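Local atomic coordinates of sulfoquinovosidase (Escherichia coli, PDB entry 5AEG), a protein that hydrolyses sulfoquinovosyl diacylglycerides and simple sulfoquinovosides such as sulfoquinovosyl glycerol, releasing sulfoquinovose for use as a source of carbon and sulfur. Residues L39-I45 / L61-L67; I117-A123 / E211-L217; F136-D140 / T602-Q606; Y193-N199 / K221-E227. All coordinates share one frame; numbering follows the deposited sequence.

Interaction 1: L39-I45 / L61-L67; sequences LWIGSGI and LQEKIAL
Trp40 pairs with Ala66 and Gly44 with Leu61 at the two ends of an antiparallel ladder whose short axes run at 163° and come within 4.5 Å. The ladder is the body of a beta hairpin, and its register slips by one residue at a classic beta bulge: Gln62 and Glu63 both face Ser43, and Ser43 O accepts from Gln62 N at 2.8 Å and from Glu63 N at 3.1 Å, both from the same face of its plane. On the face carrying Trp40, Lys64 and Ala66, the indole is sandwiched. Ala66 CB sits 3.8 Å from the centroid of the five-membered ring of Trp40 in a CH-pi contact, while over the opposite face the extended Lys64 chain puts NZ 4.8 Å from that centroid, 11° off the normal, a cation-pi geometry; Lys64 makes a second such contact with Trp118. The other face is apolar toward Leu67, whose CD1 meets Ile41 CG2 at 3.9 Å, the side chains crossing at about a right angle. Gln62 NE2 donates a hydrogen bond to Ser43 OG at 2.9 Å, the hydroxyl oxygen lying in the Gln62 amide plane, and a water joins Ser43 OG to Glu63 OE1.

Interaction 2: I117-A123 / E211-L217; sequences IWLRLAA and EYHELAL
The guanidinium of Arg120 lies flat on the phenol ring of Tyr212, planes 8° and centres 4.0 Å apart, while its edge is turned to the carboxylate of Glu214. The overlap is off-centre: Arg120 CZ stands 35° from the ring normal, and Arg120 CD lies over the same ring as a CH-pi donor. Edge-on, Arg120 NE forms a nearly straight salt bridge to Glu214 OE2 (2.7 Å), in the guanidinium plane, but reaching the oxygen on its anti side and tilted 32° out of the carboxylate plane; a weak bond from NH2 goes to the same oxygen. Held at an edge and over a face, the guanidinium is probably restricted in rotation. The arginine chain, extended from CG to NE, carries it along Tyr212. The backbones that carry these groups form a regular antiparallel ladder in the galactose mutarotase-like N-terminal domain, with hydrogen-bonded pairs Ile117-Leu217, Leu119-Leu215 and Leu121-His213. Their side chains form the buried face, where Leu121 CD1 meets Leu215 CD1 and Ile117 CG2 meets Leu217 CD1, both at 4.0 Å. Past the strand end, Ala123 CB rests over one face of the His213 imidazole, 3.7 Å from its centroid; Phe207 packs edge-to-face with this histidine.

Interaction 3: F136-D140 / T602-Q606; sequences FSYFD and TLKYQ
Lys604 reaches Ser137 by a bend in its chain: CG stands beside its own backbone N, the next torsion is extended, and a turn at chi3 (68°) swings the ammonium toward the 136-140 loop. Here two irregular loops meet, one from the N-terminal galactose mutarotase-like domain and one from the C-terminal domain of this family 31 glycoside hydrolase, more than 460 residues apart in sequence. Lys604 NZ donates to Ser137 O at 2.7 Å, in the carbonyl plane with a C=O...N angle of 153°. The Tyr138 side chain runs alongside the lysine, its CD1 lying 3.9 Å from Lys604 NZ. Ser137 OG takes no part in this bond; it is engaged by Asp480 and Arg157. The Ser137 side chain lies about 12 Å from that of Asp472, the inferred proton donor, and about 10 Å from a bound calcium ion. Phe139, with CG anti to the backbone N (chi1 174°), turns the edge of its ring to Leu603 O, which lies near the ring plane and 3.5 Å from Phe139 CD2. Leu491 and Met495 of helix 486-495 also pack against this ring. Two waters link the loops: one gives a hydrogen to Phe136 O and accepts one from Tyr605 OH; the other accepts from Asp140 N at 3.0 Å and donates to Leu603 O at 2.9 Å.

Interaction 4: Y193-N199 / K221-E227; sequences YYCHVDN and KATLRFE
Glu227 and Tyr194 bury the largest areas in this contact, followed by Arg225. The Tyr194 and Glu227 side chains run side by side, their ring and carboxylate planes 84° apart, and Tyr194 OH donates to Glu227 OE1 at 2.6 Å, using the anti lone pair of that oxygen. Glu227 OE1 also forms a salt bridge with Arg102, which would tend to favour the charged carboxylate. Above the centre of the Tyr194 ring sits Glu227 N, 3.9 Å from the ring plane; Leu235 and Leu242 of helix 232-243 also touch this ring. Arg225 bends at chi3 (-135°), carrying its guanidinium to Asp198, where Arg225 NH2 forms a salt bridge with Asp198 OD2 at 2.8 Å, through the syn lone pair and in the guanidinium plane. These residues lie along an antiparallel ladder of strands 193-197 and 221-228 in the galactose mutarotase-like domain, with His196 and Arg225 as a hydrogen-bonded pair. On the face of Cys195 and Phe226, Cys195 SG makes a sulfur-aromatic contact 4.1 Å from the Phe226 ring centroid, and Val197 CG2 packs on Leu224 CD2 at 3.8 Å. Beyond the strand end, the Asn199 amide bridges to the partner backbone: Asn199 ND2 donates to Lys221 O at 2.8 Å, nearly in the amide plane, with a second acceptor in Glu219, and OD1 accepts a weak bond from Thr223 N.

Interactions 1, 2 and 4 belong to the N-terminal beta domain. Strands 39-49 and 116-122 are neighbours, so interactions 1 and 2, with centres about 14 Å apart, extend one another through a probable hydrogen bond from Trp118 N to Trp40 O. Interactions 2 and 4, with centres about 12 Å apart, pack through Leu217 against Asn199 and Ala222, and strands 212-217 and 221-228 follow each other in sequence. Along the chain, interaction 1 closes before the others open, interactions 2 and 4 cross, and interaction 4 is nested inside the long loop closed by interaction 3. The centre of interaction 3 is about 23 Å from that of interaction 2; its loops, far apart in sequence, join the beta domain to the C-terminal domain.

Interaction 1: L39-I45 / L61-L67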
# COMPACT_ATOMS: atom_id res chain seq x y z
N LEU A 39 -4.41 -31.09 2.14
CA LEU A 39 -3.71 -30.74 0.88
C LEU A 39 -4.32 -31.30 -0.35
O LEU A 39 -4.73 -32.47 -0.37
CB LEU A 39 -2.25 -31.06 0.97
CG LEU A 39 -1.33 -30.92 -0.21
CD1 LEU A 39 -1.09 -29.44 -0.58
CD2 LEU A 39 0.00 -31.54 0.05
N TRP A 40 -4.53 -30.41 -1.36
CA TRP A 40 -4.94 -30.78 -2.69
C TRP A 40 -3.91 -30.21 -3.67
O TRP A 40 -3.34 -29.13 -3.46
CB TRP A 40 -6.34 -30.21 -3.08
CG TRP A 40 -7.55 -30.66 -2.38
CD1 TRP A 40 -8.54 -31.36 -2.91
CD2 TRP A 40 -7.92 -30.40 -1.01
NE1 TRP A 40 -9.55 -31.55 -2.01
CE2 TRP A 40 -9.17 -31.01 -0.80
CE3 TRP A 40 -7.30 -29.74 0.05
CZ2 TRP A 40 -9.84 -30.97 0.42
CZ3 TRP A 40 -7.94 -29.68 1.27
CH2 TRP A 40 -9.23 -30.26 1.45
N ILE A 41 -3.60 -30.96 -4.73
CA ILE A 41 -2.80 -30.47 -5.82
C ILE A 41 -3.51 -30.73 -7.16
O ILE A 41 -4.42 -31.52 -7.27
CB ILE A 41 -1.36 -31.01 -5.82
CG1 ILE A 41 -1.28 -32.52 -6.17
CG2 ILE A 41 -0.78 -30.86 -4.43
CD1 ILE A 41 0.16 -33.00 -6.44
N GLY A 42 -3.02 -30.10 -8.20
CA GLY A 42 -3.62 -30.29 -9.49
C GLY A 42 -3.00 -29.38 -10.51
O GLY A 42 -1.85 -29.02 -10.43
N SER A 43 -3.80 -28.96 -11.47
CA SER A 43 -3.28 -28.13 -12.50
C SER A 43 -4.36 -27.25 -13.13
O SER A 43 -5.56 -27.52 -13.08
CB SER A 43 -2.61 -28.93 -13.64
OG SER A 43 -3.63 -29.68 -14.31
N GLY A 44 -3.88 -26.16 -13.71
CA GLY A 44 -4.80 -25.24 -14.39
C GLY A 44 -4.08 -24.43 -15.42
O GLY A 44 -2.83 -24.41 -15.45
N ILE A 45 -4.86 -23.67 -16.22
CA ILE A 45 -4.25 -22.71 -17.14
C ILE A 45 -4.81 -21.32 -16.82
O ILE A 45 -6.04 -21.15 -16.83
CB ILE A 45 -4.54 -23.05 -18.61
CG1 ILE A 45 -4.00 -24.45 -18.99
CG2 ILE A 45 -3.92 -21.96 -19.52
CD1 ILE A 45 -4.80 -25.05 -20.18
N LEU A 61 -9.51 -24.58 -14.65
CA LEU A 61 -9.08 -25.66 -13.79
C LEU A 61 -9.06 -27.01 -14.55
O LEU A 61 -10.04 -27.37 -15.16
CB LEU A 61 -10.02 -25.79 -12.63
CG LEU A 61 -9.58 -26.87 -11.62
CD1 LEU A 61 -8.22 -26.63 -10.96
CD2 LEU A 61 -10.65 -27.04 -10.63
N GLN A 62 -7.94 -27.71 -14.56
CA GLN A 62 -7.86 -29.02 -15.23
C GLN A 62 -8.09 -30.14 -14.21
O GLN A 62 -8.98 -30.97 -14.40
CB GLN A 62 -6.56 -29.17 -15.93
CG GLN A 62 -6.42 -28.21 -17.12
CD GLN A 62 -4.99 -28.12 -17.70
OE1 GLN A 62 -4.85 -27.70 -18.83
NE2 GLN A 62 -3.92 -28.50 -16.93
N GLU A 63 -7.32 -30.10 -13.11
CA GLU A 63 -7.50 -31.04 -12.03
C GLU A 63 -7.35 -30.45 -10.64
O GLU A 63 -6.56 -29.54 -10.43
CB GLU A 63 -6.48 -32.19 -12.19
CG GLU A 63 -6.80 -33.11 -13.41
CD GLU A 63 -5.89 -34.36 -13.42
OE1 GLU A 63 -4.72 -34.22 -13.70
OE2 GLU A 63 -6.37 -35.45 -13.09
N LYS A 64 -8.05 -31.07 -9.70
CA LYS A 64 -7.88 -30.75 -8.31
C LYS A 64 -8.07 -32.10 -7.54
O LYS A 64 -9.17 -32.68 -7.56
CB LYS A 64 -8.95 -29.70 -7.88
CG LYS A 64 -8.92 -29.40 -6.43
CD LYS A 64 -10.01 -28.47 -6.00
CE LYS A 64 -9.58 -27.81 -4.70
NZ LYS A 64 -10.74 -27.31 -3.96
N ILE A 65 -7.02 -32.55 -6.88
CA ILE A 65 -6.99 -33.92 -6.30
C ILE A 65 -6.52 -33.86 -4.87
O ILE A 65 -5.48 -33.27 -4.59
CB ILE A 65 -5.96 -34.80 -7.05
CG1 ILE A 65 -6.26 -34.80 -8.52
CG2 ILE A 65 -6.04 -36.22 -6.52
CD1 ILE A 65 -5.10 -35.13 -9.41
N ALA A 66 -7.28 -34.47 -3.98
CA ALA A 66 -7.02 -34.49 -2.57
C ALA A 66 -5.97 -35.54 -2.30
O ALA A 66 -6.12 -36.69 -2.78
CB ALA A 66 -8.32 -34.83 -1.83
N LEU A 67 -4.88 -35.13 -1.65
CA LEU A 67 -3.80 -36.01 -1.26
C LEU A 67 -4.12 -36.54 0.13
O LEU A 67 -3.67 -36.04 1.14
CB LEU A 67 -2.44 -35.39 -1.39
CG LEU A 67 -2.11 -34.78 -2.72
CD1 LEU A 67 -0.65 -34.36 -2.71
CD2 LEU A 67 -2.35 -35.71 -3.89
O HOH W 1 -3.14 -32.21 -13.48

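Interaction 2: I117-A123 / E211-L217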
# COMPACT_ATOMS: atom_id res chain seq x y z
N ILE A 117 -1.84 -25.69 -6.01
CA ILE A 117 -1.78 -26.20 -4.67
C ILE A 117 -2.96 -25.55 -3.93
O ILE A 117 -3.25 -24.33 -4.08
CB ILE A 117 -0.43 -25.87 -3.95
CG1 ILE A 117 0.77 -26.62 -4.48
CG2 ILE A 117 -0.63 -25.95 -2.41
CD1 ILE A 117 2.12 -25.89 -4.22
N TRP A 118 -3.65 -26.33 -3.11
CA TRP A 118 -4.58 -25.79 -2.10
C TRP A 118 -4.18 -26.36 -0.76
O TRP A 118 -4.13 -27.60 -0.61
CB TRP A 118 -6.01 -26.18 -2.37
CG TRP A 118 -6.62 -25.76 -3.66
CD1 TRP A 118 -7.57 -24.74 -3.83
CD2 TRP A 118 -6.39 -26.31 -4.98
NE1 TRP A 118 -7.91 -24.64 -5.14
CE2 TRP A 118 -7.23 -25.59 -5.88
CE3 TRP A 118 -5.61 -27.34 -5.48
CZ2 TRP A 118 -7.31 -25.88 -7.22
CZ3 TRP A 118 -5.66 -27.61 -6.81
CH2 TRP A 118 -6.52 -26.89 -7.68
N LEU A 119 -3.87 -25.49 0.22
CA LEU A 119 -3.47 -25.92 1.53
C LEU A 119 -4.36 -25.31 2.55
O LEU A 119 -4.55 -24.10 2.52
CB LEU A 119 -2.03 -25.49 1.77
CG LEU A 119 -1.46 -25.74 3.17
CD1 LEU A 119 -1.16 -27.24 3.42
CD2 LEU A 119 -0.17 -24.96 3.36
N ARG A 120 -4.93 -26.14 3.44
CA ARG A 120 -5.73 -25.68 4.58
C ARG A 120 -4.92 -25.61 5.87
O ARG A 120 -4.22 -26.56 6.32
CB ARG A 120 -7.06 -26.45 4.78
CG ARG A 120 -7.92 -26.56 3.56
CD ARG A 120 -9.22 -27.26 3.80
NE ARG A 120 -10.08 -27.09 2.66
CZ ARG A 120 -11.30 -27.62 2.59
NH1 ARG A 120 -11.75 -28.37 3.57
NH2 ARG A 120 -12.06 -27.43 1.55
N LEU A 121 -5.03 -24.45 6.50
CA LEU A 121 -4.56 -24.20 7.80
C LEU A 121 -5.69 -24.25 8.80
O LEU A 121 -6.78 -23.76 8.59
CB LEU A 121 -3.86 -22.82 7.89
CG LEU A 121 -2.76 -22.53 6.87
CD1 LEU A 121 -2.21 -21.14 7.14
CD2 LEU A 121 -1.65 -23.53 6.95
N ALA A 122 -5.45 -24.90 9.95
CA ALA A 122 -6.49 -25.01 10.93
C ALA A 122 -6.80 -23.53 11.45
O ALA A 122 -5.90 -22.72 11.53
CB ALA A 122 -6.02 -25.87 12.10
N ALA A 123 -8.03 -23.29 11.81
CA ALA A 123 -8.44 -22.07 12.45
C ALA A 123 -9.56 -22.24 13.42
O ALA A 123 -10.22 -23.26 13.39
CB ALA A 123 -8.91 -21.09 11.36
N GLU A 211 -13.64 -23.10 10.29
CA GLU A 211 -12.58 -24.02 10.84
C GLU A 211 -11.23 -24.07 10.15
O GLU A 211 -10.31 -24.73 10.59
CB GLU A 211 -13.14 -25.47 10.97
CG GLU A 211 -14.42 -25.59 11.83
CD GLU A 211 -14.19 -25.31 13.34
OE1 GLU A 211 -13.03 -25.41 13.83
OE2 GLU A 211 -15.16 -24.90 14.05
N TYR A 212 -11.06 -23.35 9.05
CA TYR A 212 -9.81 -23.37 8.39
C TYR A 212 -9.66 -22.16 7.42
O TYR A 212 -10.62 -21.62 6.92
CB TYR A 212 -9.61 -24.71 7.59
CG TYR A 212 -10.68 -24.92 6.59
CD1 TYR A 212 -10.54 -24.37 5.29
CD2 TYR A 212 -11.85 -25.62 6.89
CE1 TYR A 212 -11.53 -24.51 4.36
CE2 TYR A 212 -12.87 -25.79 5.94
CZ TYR A 212 -12.66 -25.23 4.66
OH TYR A 212 -13.55 -25.28 3.69
N HIS A 213 -8.43 -21.80 7.21
CA HIS A 213 -8.07 -20.85 6.12
C HIS A 213 -7.63 -21.69 4.92
O HIS A 213 -6.93 -22.69 5.13
CB HIS A 213 -6.91 -20.01 6.57
CG HIS A 213 -7.14 -19.32 7.88
ND1 HIS A 213 -8.34 -18.78 8.24
CD2 HIS A 213 -6.31 -19.13 8.92
CE1 HIS A 213 -8.24 -18.25 9.44
NE2 HIS A 213 -7.01 -18.47 9.88
N GLU A 214 -7.96 -21.31 3.71
CA GLU A 214 -7.48 -22.12 2.57
C GLU A 214 -6.71 -21.19 1.69
O GLU A 214 -7.26 -20.15 1.20
CB GLU A 214 -8.65 -22.71 1.79
CG GLU A 214 -8.15 -23.63 0.63
CD GLU A 214 -9.26 -24.45 0.03
OE1 GLU A 214 -9.99 -23.90 -0.81
OE2 GLU A 214 -9.47 -25.61 0.44
N LEU A 215 -5.47 -21.56 1.45
CA LEU A 215 -4.54 -20.82 0.65
C LEU A 215 -4.34 -21.55 -0.67
O LEU A 215 -3.80 -22.70 -0.69
CB LEU A 215 -3.24 -20.72 1.36
CG LEU A 215 -3.26 -20.28 2.85
CD1 LEU A 215 -1.83 -20.10 3.28
CD2 LEU A 215 -4.02 -19.03 3.05
N ALA A 216 -4.75 -20.91 -1.74
CA ALA A 216 -4.59 -21.41 -3.10
C ALA A 216 -3.43 -20.74 -3.80
O ALA A 216 -3.32 -19.49 -3.80
CB ALA A 216 -5.86 -21.27 -3.87
N LEU A 217 -2.52 -21.56 -4.36
CA LEU A 217 -1.39 -21.05 -5.10
C LEU A 217 -1.39 -21.60 -6.54
O LEU A 217 -1.69 -22.79 -6.77
CB LEU A 217 -0.03 -21.41 -4.47
CG LEU A 217 0.29 -20.96 -3.08
CD1 LEU A 217 -0.19 -21.95 -2.09
CD2 LEU A 217 1.78 -20.77 -2.96

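Interaction 3: F136-D140 / T602-Q606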
# COMPACT_ATOMS: atom_id res chain seq x y z
N PHE A 136 -8.62 -2.06 0.95
CA PHE A 136 -9.39 -0.82 1.02
C PHE A 136 -10.85 -0.97 1.42
O PHE A 136 -11.48 0.04 1.74
CB PHE A 136 -9.29 -0.14 -0.37
CG PHE A 136 -7.97 0.46 -0.70
CD1 PHE A 136 -6.99 -0.32 -1.33
CD2 PHE A 136 -7.72 1.82 -0.52
CE1 PHE A 136 -5.77 0.19 -1.67
CE2 PHE A 136 -6.53 2.35 -0.89
CZ PHE A 136 -5.54 1.52 -1.45
N SER A 137 -11.46 -2.16 1.31
CA SER A 137 -12.83 -2.40 1.73
C SER A 137 -13.00 -3.15 3.06
O SER A 137 -14.05 -3.07 3.71
CB SER A 137 -13.59 -3.21 0.66
OG SER A 137 -13.70 -2.49 -0.57
N TYR A 138 -11.97 -3.90 3.45
CA TYR A 138 -11.99 -4.73 4.65
C TYR A 138 -10.69 -4.49 5.38
O TYR A 138 -9.63 -4.33 4.72
CB TYR A 138 -12.13 -6.22 4.30
CG TYR A 138 -13.53 -6.52 3.80
CD1 TYR A 138 -14.61 -6.55 4.68
CD2 TYR A 138 -13.78 -6.67 2.43
CE1 TYR A 138 -15.93 -6.73 4.20
CE2 TYR A 138 -15.05 -6.90 1.95
CZ TYR A 138 -16.11 -6.94 2.81
OH TYR A 138 -17.35 -7.17 2.26
N PHE A 139 -10.74 -4.45 6.72
CA PHE A 139 -9.49 -4.53 7.48
C PHE A 139 -9.45 -5.93 8.04
O PHE A 139 -8.57 -6.74 7.66
CB PHE A 139 -9.41 -3.41 8.55
CG PHE A 139 -8.21 -3.52 9.47
CD1 PHE A 139 -6.93 -3.91 9.00
CD2 PHE A 139 -8.38 -3.24 10.84
CE1 PHE A 139 -5.85 -4.06 9.87
CE2 PHE A 139 -7.31 -3.37 11.70
CZ PHE A 139 -6.03 -3.74 11.21
N ASP A 140 -10.37 -6.24 8.99
CA ASP A 140 -10.58 -7.67 9.35
C ASP A 140 -10.99 -8.37 8.08
O ASP A 140 -12.03 -8.06 7.51
CB ASP A 140 -11.67 -7.79 10.36
CG ASP A 140 -11.91 -9.25 10.83
OD1 ASP A 140 -11.18 -10.18 10.52
OD2 ASP A 140 -12.88 -9.41 11.55
N THR A 602 -12.97 -5.11 15.30
CA THR A 602 -13.85 -5.02 14.17
C THR A 602 -13.94 -3.57 13.61
O THR A 602 -14.73 -3.34 12.74
CB THR A 602 -15.27 -5.52 14.54
OG1 THR A 602 -15.77 -4.74 15.58
CG2 THR A 602 -15.26 -7.01 14.96
N LEU A 603 -13.20 -2.64 14.18
CA LEU A 603 -13.19 -1.27 13.74
C LEU A 603 -12.40 -1.22 12.39
O LEU A 603 -11.35 -1.89 12.22
CB LEU A 603 -12.53 -0.35 14.75
CG LEU A 603 -13.21 -0.24 16.15
CD1 LEU A 603 -12.34 0.57 17.06
CD2 LEU A 603 -14.59 0.33 16.03
N LYS A 604 -12.89 -0.37 11.52
CA LYS A 604 -12.28 -0.14 10.15
C LYS A 604 -11.89 1.31 9.89
O LYS A 604 -10.99 1.57 9.07
CB LYS A 604 -13.35 -0.53 9.05
CG LYS A 604 -13.80 -1.92 9.19
CD LYS A 604 -15.00 -2.28 8.27
CE LYS A 604 -14.51 -2.24 6.86
NZ LYS A 604 -15.48 -3.04 6.05
N TYR A 605 -12.61 2.27 10.50
CA TYR A 605 -12.58 3.71 10.10
C TYR A 605 -12.04 4.65 11.23
O TYR A 605 -12.25 5.85 11.18
CB TYR A 605 -13.95 4.11 9.55
CG TYR A 605 -14.36 3.26 8.36
CD1 TYR A 605 -13.58 3.25 7.18
CD2 TYR A 605 -15.50 2.45 8.39
CE1 TYR A 605 -13.91 2.45 6.10
CE2 TYR A 605 -15.86 1.67 7.30
CZ TYR A 605 -15.06 1.67 6.16
OH TYR A 605 -15.41 0.83 5.10
N GLN A 606 -11.31 4.08 12.18
CA GLN A 606 -10.58 4.83 13.17
C GLN A 606 -9.32 4.13 13.54
O GLN A 606 -9.12 2.94 13.29
CB GLN A 606 -11.49 5.07 14.40
CG GLN A 606 -11.99 3.87 15.06
CD GLN A 606 -12.76 4.20 16.35
OE1 GLN A 606 -13.99 4.47 16.32
NE2 GLN A 606 -12.04 4.33 17.44
O HOH W 2 -13.70 0.92 3.14
O HOH W 3 -11.78 -4.53 11.05

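Interaction 4: Y193-N199 / K221-E227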
# COMPACT_ATOMS: atom_id res chain seq x y z
N TYR A 193 -0.04 -14.97 15.51
CA TYR A 193 1.03 -15.38 14.66
C TYR A 193 0.86 -14.62 13.36
O TYR A 193 -0.24 -14.11 13.08
CB TYR A 193 1.02 -16.87 14.39
CG TYR A 193 -0.12 -17.41 13.56
CD1 TYR A 193 -0.09 -17.35 12.16
CD2 TYR A 193 -1.22 -18.02 14.14
CE1 TYR A 193 -1.14 -17.88 11.39
CE2 TYR A 193 -2.25 -18.59 13.37
CZ TYR A 193 -2.18 -18.48 11.95
OH TYR A 193 -3.24 -18.97 11.15
N TYR A 194 1.90 -14.62 12.58
CA TYR A 194 1.80 -14.18 11.17
C TYR A 194 2.18 -15.32 10.33
O TYR A 194 2.98 -16.20 10.75
CB TYR A 194 2.76 -13.01 10.88
CG TYR A 194 4.30 -13.24 10.85
CD1 TYR A 194 4.92 -13.94 9.82
CD2 TYR A 194 5.15 -12.71 11.83
CE1 TYR A 194 6.30 -14.16 9.82
CE2 TYR A 194 6.53 -12.93 11.82
CZ TYR A 194 7.09 -13.68 10.82
OH TYR A 194 8.46 -13.94 10.72
N CYS A 195 1.62 -15.33 9.11
CA CYS A 195 2.05 -16.27 8.07
C CYS A 195 2.51 -15.51 6.83
O CYS A 195 1.77 -14.64 6.35
CB CYS A 195 0.87 -17.13 7.73
SG CYS A 195 1.10 -18.18 6.29
N HIS A 196 3.72 -15.77 6.37
CA HIS A 196 4.29 -15.12 5.19
C HIS A 196 4.66 -16.17 4.13
O HIS A 196 5.33 -17.17 4.44
CB HIS A 196 5.53 -14.33 5.54
CG HIS A 196 6.18 -13.73 4.33
ND1 HIS A 196 5.55 -12.78 3.56
CD2 HIS A 196 7.35 -14.01 3.71
CE1 HIS A 196 6.33 -12.46 2.54
NE2 HIS A 196 7.43 -13.21 2.60
N VAL A 197 4.22 -15.97 2.89
CA VAL A 197 4.43 -16.95 1.80
C VAL A 197 5.43 -16.32 0.81
O VAL A 197 5.29 -15.16 0.35
CB VAL A 197 3.15 -17.40 1.14
CG1 VAL A 197 3.37 -18.36 -0.04
CG2 VAL A 197 2.17 -18.00 2.13
N ASP A 198 6.46 -17.07 0.46
CA ASP A 198 7.51 -16.49 -0.37
C ASP A 198 7.10 -16.35 -1.81
O ASP A 198 7.64 -15.51 -2.54
CB ASP A 198 8.80 -17.34 -0.38
CG ASP A 198 9.60 -17.21 0.86
OD1 ASP A 198 9.39 -16.31 1.71
OD2 ASP A 198 10.53 -18.02 0.98
N ASN A 199 6.16 -17.10 -2.26
CA ASN A 199 5.91 -17.06 -3.71
C ASN A 199 5.40 -15.70 -4.24
O ASN A 199 4.84 -14.90 -3.47
CB ASN A 199 4.81 -18.05 -3.96
CG ASN A 199 5.15 -19.48 -3.52
OD1 ASN A 199 5.53 -19.71 -2.36
ND2 ASN A 199 4.92 -20.44 -4.47
N LYS A 221 5.15 -25.34 -6.17
CA LYS A 221 5.85 -25.37 -4.92
C LYS A 221 5.38 -24.20 -4.08
O LYS A 221 4.84 -23.22 -4.60
CB LYS A 221 7.35 -25.25 -5.17
CG LYS A 221 7.88 -23.89 -5.63
CD LYS A 221 9.25 -23.95 -6.32
CE LYS A 221 10.26 -22.89 -5.86
NZ LYS A 221 9.91 -21.45 -6.09
N ALA A 222 5.56 -24.32 -2.78
CA ALA A 222 5.26 -23.20 -1.87
C ALA A 222 6.15 -23.21 -0.67
O ALA A 222 6.46 -24.28 -0.12
CB ALA A 222 3.84 -23.32 -1.45
N THR A 223 6.51 -22.02 -0.20
CA THR A 223 7.25 -21.87 1.04
C THR A 223 6.52 -20.88 1.93
O THR A 223 6.32 -19.72 1.50
CB THR A 223 8.62 -21.31 0.75
OG1 THR A 223 9.34 -22.24 -0.10
CG2 THR A 223 9.36 -21.10 2.03
N LEU A 224 6.15 -21.33 3.12
CA LEU A 224 5.42 -20.52 4.10
C LEU A 224 6.23 -20.43 5.40
O LEU A 224 6.79 -21.43 5.85
CB LEU A 224 4.08 -21.16 4.44
CG LEU A 224 3.15 -21.53 3.31
CD1 LEU A 224 3.50 -22.91 2.72
CD2 LEU A 224 1.70 -21.45 3.75
N ARG A 225 6.23 -19.28 6.04
CA ARG A 225 6.96 -19.09 7.31
C ARG A 225 6.00 -18.53 8.30
O ARG A 225 5.18 -17.68 7.94
CB ARG A 225 8.03 -18.06 7.15
CG ARG A 225 9.33 -18.55 6.52
CD ARG A 225 10.14 -17.32 6.06
NE ARG A 225 10.67 -17.54 4.74
CZ ARG A 225 11.72 -18.30 4.52
NH1 ARG A 225 12.36 -18.84 5.54
NH2 ARG A 225 12.12 -18.52 3.29
N PHE A 226 6.12 -18.96 9.56
CA PHE A 226 5.25 -18.48 10.65
C PHE A 226 6.10 -18.09 11.85
O PHE A 226 7.22 -18.69 12.12
CB PHE A 226 4.26 -19.51 11.14
CG PHE A 226 3.39 -20.12 10.11
CD1 PHE A 226 3.91 -20.98 9.15
CD2 PHE A 226 2.02 -19.90 10.13
CE1 PHE A 226 3.10 -21.58 8.25
CE2 PHE A 226 1.19 -20.51 9.23
CZ PHE A 226 1.74 -21.36 8.27
N GLU A 227 5.67 -17.04 12.56
CA GLU A 227 6.22 -16.77 13.92
C GLU A 227 5.08 -16.37 14.76
O GLU A 227 4.12 -15.76 14.27
CB GLU A 227 7.21 -15.67 13.99
CG GLU A 227 8.61 -15.97 13.74
CD GLU A 227 9.53 -14.78 13.96
OE1 GLU A 227 9.63 -13.93 13.04
OE2 GLU A 227 10.27 -14.78 14.99